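Local coordinates for protein putative hydrolase (Campylobacter jejuni, PDB 3D6L) that probably hydrolyses long-chain fatty acyl-CoA thioesters, as a hexameric thioesterase of the hot dog fold, at residues A[38-43]-A[73-78]. Residues are numbered along the deposited sequence; the frame is centred on the assembly and turned at random.
Sequences AIAARE and SKVVNV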
ATOM      1  N   ALA A  38      -1.973  18.480 -11.573  1.00 14.87           N
ATOM      2  CA  ALA A  38      -0.580  18.573 -12.004  1.00 14.64           C
ATOM      3  C   ALA A  38      -0.412  18.272 -13.496  1.00 14.85           C
ATOM      4  O   ALA A  38       0.321  18.987 -14.205  1.00 14.99           O
ATOM      5  CB  ALA A  38       0.289  17.657 -11.170  1.00 14.49           C
ATOM      6  N   ILE A  39      -1.095  17.228 -13.973  1.00 14.72           N
ATOM      7  CA  ILE A  39      -1.102  16.884 -15.398  1.00 14.58           C
ATOM      8  C   ILE A  39      -1.582  18.066 -16.238  1.00 14.81           C
ATOM      9  O   ILE A  39      -1.034  18.331 -17.316  1.00 14.89           O
ATOM     10  CB  ILE A  39      -1.994  15.648 -15.691  1.00 14.75           C
ATOM     11  CG1 ILE A  39      -1.344  14.380 -15.135  1.00 13.73           C
ATOM     12  CG2 ILE A  39      -2.246  15.489 -17.209  1.00 14.70           C
ATOM     13  CD1 ILE A  39      -2.296  13.230 -15.015  1.00 12.43           C
ATOM     14  N   ALA A  40      -2.601  18.767 -15.739  1.00 15.00           N
ATOM     15  CA  ALA A  40      -3.161  19.928 -16.426  1.00 15.26           C
ATOM     16  C   ALA A  40      -2.190  21.096 -16.406  1.00 15.53           C
ATOM     17  O   ALA A  40      -2.007  21.765 -17.423  1.00 15.78           O
ATOM     18  CB  ALA A  40      -4.493  20.331 -15.816  1.00 15.17           C
ATOM     19  N   ALA A  41      -1.573  21.332 -15.249  1.00 15.84           N
ATOM     20  CA  ALA A  41      -0.601  22.414 -15.078  1.00 16.16           C
ATOM     21  C   ALA A  41       0.669  22.204 -15.908  1.00 16.71           C
ATOM     22  O   ALA A  41       1.240  23.167 -16.417  1.00 16.71           O
ATOM     23  CB  ALA A  41      -0.261  22.594 -13.606  1.00 15.55           C
ATOM     24  N   ARG A  42       1.103  20.952 -16.046  1.00 17.65           N
ATOM     25  CA  ARG A  42       2.286  20.631 -16.853  1.00 18.90           C
ATOM     26  C   ARG A  42       2.114  20.897 -18.359  1.00 19.50           C
ATOM     27  O   ARG A  42       3.105  21.016 -19.075  1.00 19.40           O
ATOM     28  CB  ARG A  42       2.771  19.201 -16.603  1.00 18.52           C
ATOM     29  CG  ARG A  42       3.711  19.069 -15.412  1.00 19.36           C
ATOM     30  CD  ARG A  42       4.435  17.719 -15.395  1.00 19.59           C
ATOM     31  NE  ARG A  42       3.492  16.598 -15.424  1.00 23.04           N
ATOM     32  CZ  ARG A  42       2.908  16.058 -14.352  1.00 24.57           C
ATOM     33  NH1 ARG A  42       3.169  16.512 -13.127  1.00 23.87           N
ATOM     34  NH2 ARG A  42       2.059  15.041 -14.508  1.00 25.71           N
ATOM     35  N   GLU A  43       0.873  21.000 -18.836  1.00 20.44           N
ATOM     36  CA  GLU A  43       0.622  21.503 -20.193  1.00 21.79           C
ATOM     37  C   GLU A  43       1.224  22.903 -20.409  1.00 22.17           C
ATOM     38  O   GLU A  43       1.502  23.311 -21.550  1.00 22.75           O
ATOM     39  CB  GLU A  43      -0.872  21.549 -20.491  1.00 22.01           C
ATOM     40  CG  GLU A  43      -1.477  20.208 -20.863  1.00 23.90           C
ATOM     41  CD  GLU A  43      -3.001  20.232 -20.843  1.00 27.83           C
ATOM     42  OE1 GLU A  43      -3.614  19.150 -21.027  1.00 28.27           O
ATOM     43  OE2 GLU A  43      -3.586  21.329 -20.624  1.00 29.39           O
ATOM     44  N   SER A  73     -10.030  18.689 -15.265  1.00 23.39           N
ATOM     45  CA  SER A  73      -9.251  19.865 -14.927  1.00 24.47           C
ATOM     46  C   SER A  73      -9.473  21.011 -15.889  1.00 25.16           C
ATOM     47  O   SER A  73      -9.613  20.805 -17.099  1.00 25.84           O
ATOM     48  CB  SER A  73      -7.777  19.513 -14.907  1.00 24.51           C
ATOM     49  OG  SER A  73      -7.555  18.468 -13.980  1.00 25.49           O
ATOM     50  N   LYS A  74      -9.528  22.220 -15.338  1.00 25.46           N
ATOM     51  CA  LYS A  74      -9.466  23.422 -16.146  1.00 25.79           C
ATOM     52  C   LYS A  74      -8.457  24.410 -15.564  1.00 25.56           C
ATOM     53  O   LYS A  74      -8.596  24.865 -14.424  1.00 25.51           O
ATOM     54  CB  LYS A  74     -10.849  24.066 -16.301  1.00 26.15           C
ATOM     55  CG  LYS A  74     -10.848  25.238 -17.285  1.00 27.46           C
ATOM     56  CD  LYS A  74     -12.244  25.676 -17.678  1.00 30.17           C
ATOM     57  CE  LYS A  74     -12.210  27.050 -18.353  1.00 31.72           C
ATOM     58  NZ  LYS A  74     -11.534  27.037 -19.691  1.00 32.62           N
ATOM     59  N   VAL A  75      -7.436  24.729 -16.352  1.00 25.39           N
ATOM     60  CA  VAL A  75      -6.508  25.783 -15.981  1.00 25.23           C
ATOM     61  C   VAL A  75      -7.291  27.080 -15.982  1.00 25.13           C
ATOM     62  O   VAL A  75      -7.840  27.497 -16.994  1.00 25.31           O
ATOM     63  CB  VAL A  75      -5.304  25.868 -16.922  1.00 25.24           C
ATOM     64  CG1 VAL A  75      -4.378  27.008 -16.501  1.00 24.91           C
ATOM     65  CG2 VAL A  75      -4.554  24.545 -16.929  1.00 25.60           C
ATOM     66  N   VAL A  76      -7.345  27.686 -14.812  1.00 25.23           N
ATOM     67  CA  VAL A  76      -8.191  28.824 -14.532  1.00 25.30           C
ATOM     68  C   VAL A  76      -7.364  30.112 -14.609  1.00 25.53           C
ATOM     69  O   VAL A  76      -7.863  31.157 -15.028  1.00 25.61           O
ATOM     70  CB  VAL A  76      -8.850  28.631 -13.124  1.00 25.09           C
ATOM     71  CG1 VAL A  76      -9.177  29.961 -12.431  1.00 25.50           C
ATOM     72  CG2 VAL A  76     -10.078  27.742 -13.235  1.00 24.77           C
ATOM     73  N   ASN A  77      -6.098  30.024 -14.211  1.00 25.72           N
ATOM     74  CA  ASN A  77      -5.222  31.183 -14.166  1.00 26.00           C
ATOM     75  C   ASN A  77      -3.753  30.846 -14.353  1.00 25.68           C
ATOM     76  O   ASN A  77      -3.279  29.811 -13.897  1.00 25.50           O
ATOM     77  CB  ASN A  77      -5.406  31.921 -12.848  1.00 26.39           C
ATOM     78  CG  ASN A  77      -5.371  33.414 -13.023  1.00 28.27           C
ATOM     79  OD1 ASN A  77      -6.419  34.057 -13.135  1.00 31.19           O
ATOM     80  ND2 ASN A  77      -4.167  33.981 -13.084  1.00 29.81           N
ATOM     81  N   VAL A  78      -3.038  31.734 -15.031  1.00 25.60           N
ATOM     82  CA  VAL A  78      -1.607  31.580 -15.235  1.00 25.54           C
ATOM     83  C   VAL A  78      -0.929  32.897 -14.898  1.00 25.57           C
ATOM     84  O   VAL A  78      -1.331  33.956 -15.377  1.00 25.64           O
ATOM     85  CB  VAL A  78      -1.267  31.169 -16.692  1.00 25.57           C
ATOM     86  CG1 VAL A  78       0.231  31.025 -16.874  1.00 25.14           C
ATOM     87  CG2 VAL A  78      -1.960  29.864 -17.064  1.00 25.74           C
TER
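Ala40, in the closing turns of helix 26-42, comes down on strand 68-78 beside Ser73, their CA atoms 6.3 Å apart, the nearest pair of CA atoms across the two segments. A methyl meets a methylene here: Ala40 CB lies 3.5 Å from Ser73 CB, with the CB of each residue directed at the opposite segment. The serine hydroxyl, set anti to its own carbonyl carbon (chi1 -58°), skirts the same methyl, with OG 4.0 Å from Ala40 CB, and makes a weak hydrogen bond to the carbonyl oxygen of Ala36 one helical turn earlier. This gives a polar atom in a buried place a partner on the helix itself. Two residues along the strand, Val75 supplies the second point of contact through a single branch. With chi1 at 179°, CG2 stands anti to the carbonyl carbon and is the branch that reaches the helix. There Val75 CG2 is in van der Waals contact with Ala40 O at 3.8 Å. Its approach to Ala40 CB, at 4.4 Å, is looser apolar packing. The CB of the intervening Lys74 is directed away from the helix, as expected of a pleated strand. Beyond Val75, Val76 and Asn77 both face Ser84 of strand 82-94 in a classic beta bulge. Neighbouring Ala41 continues the packing onto Ile83, while Ile39 meets Ile68 of a second subunit. This is the helix-on-sheet packing of the hot dog fold, in which the long central helix is wrapped by a curved antiparallel sheet.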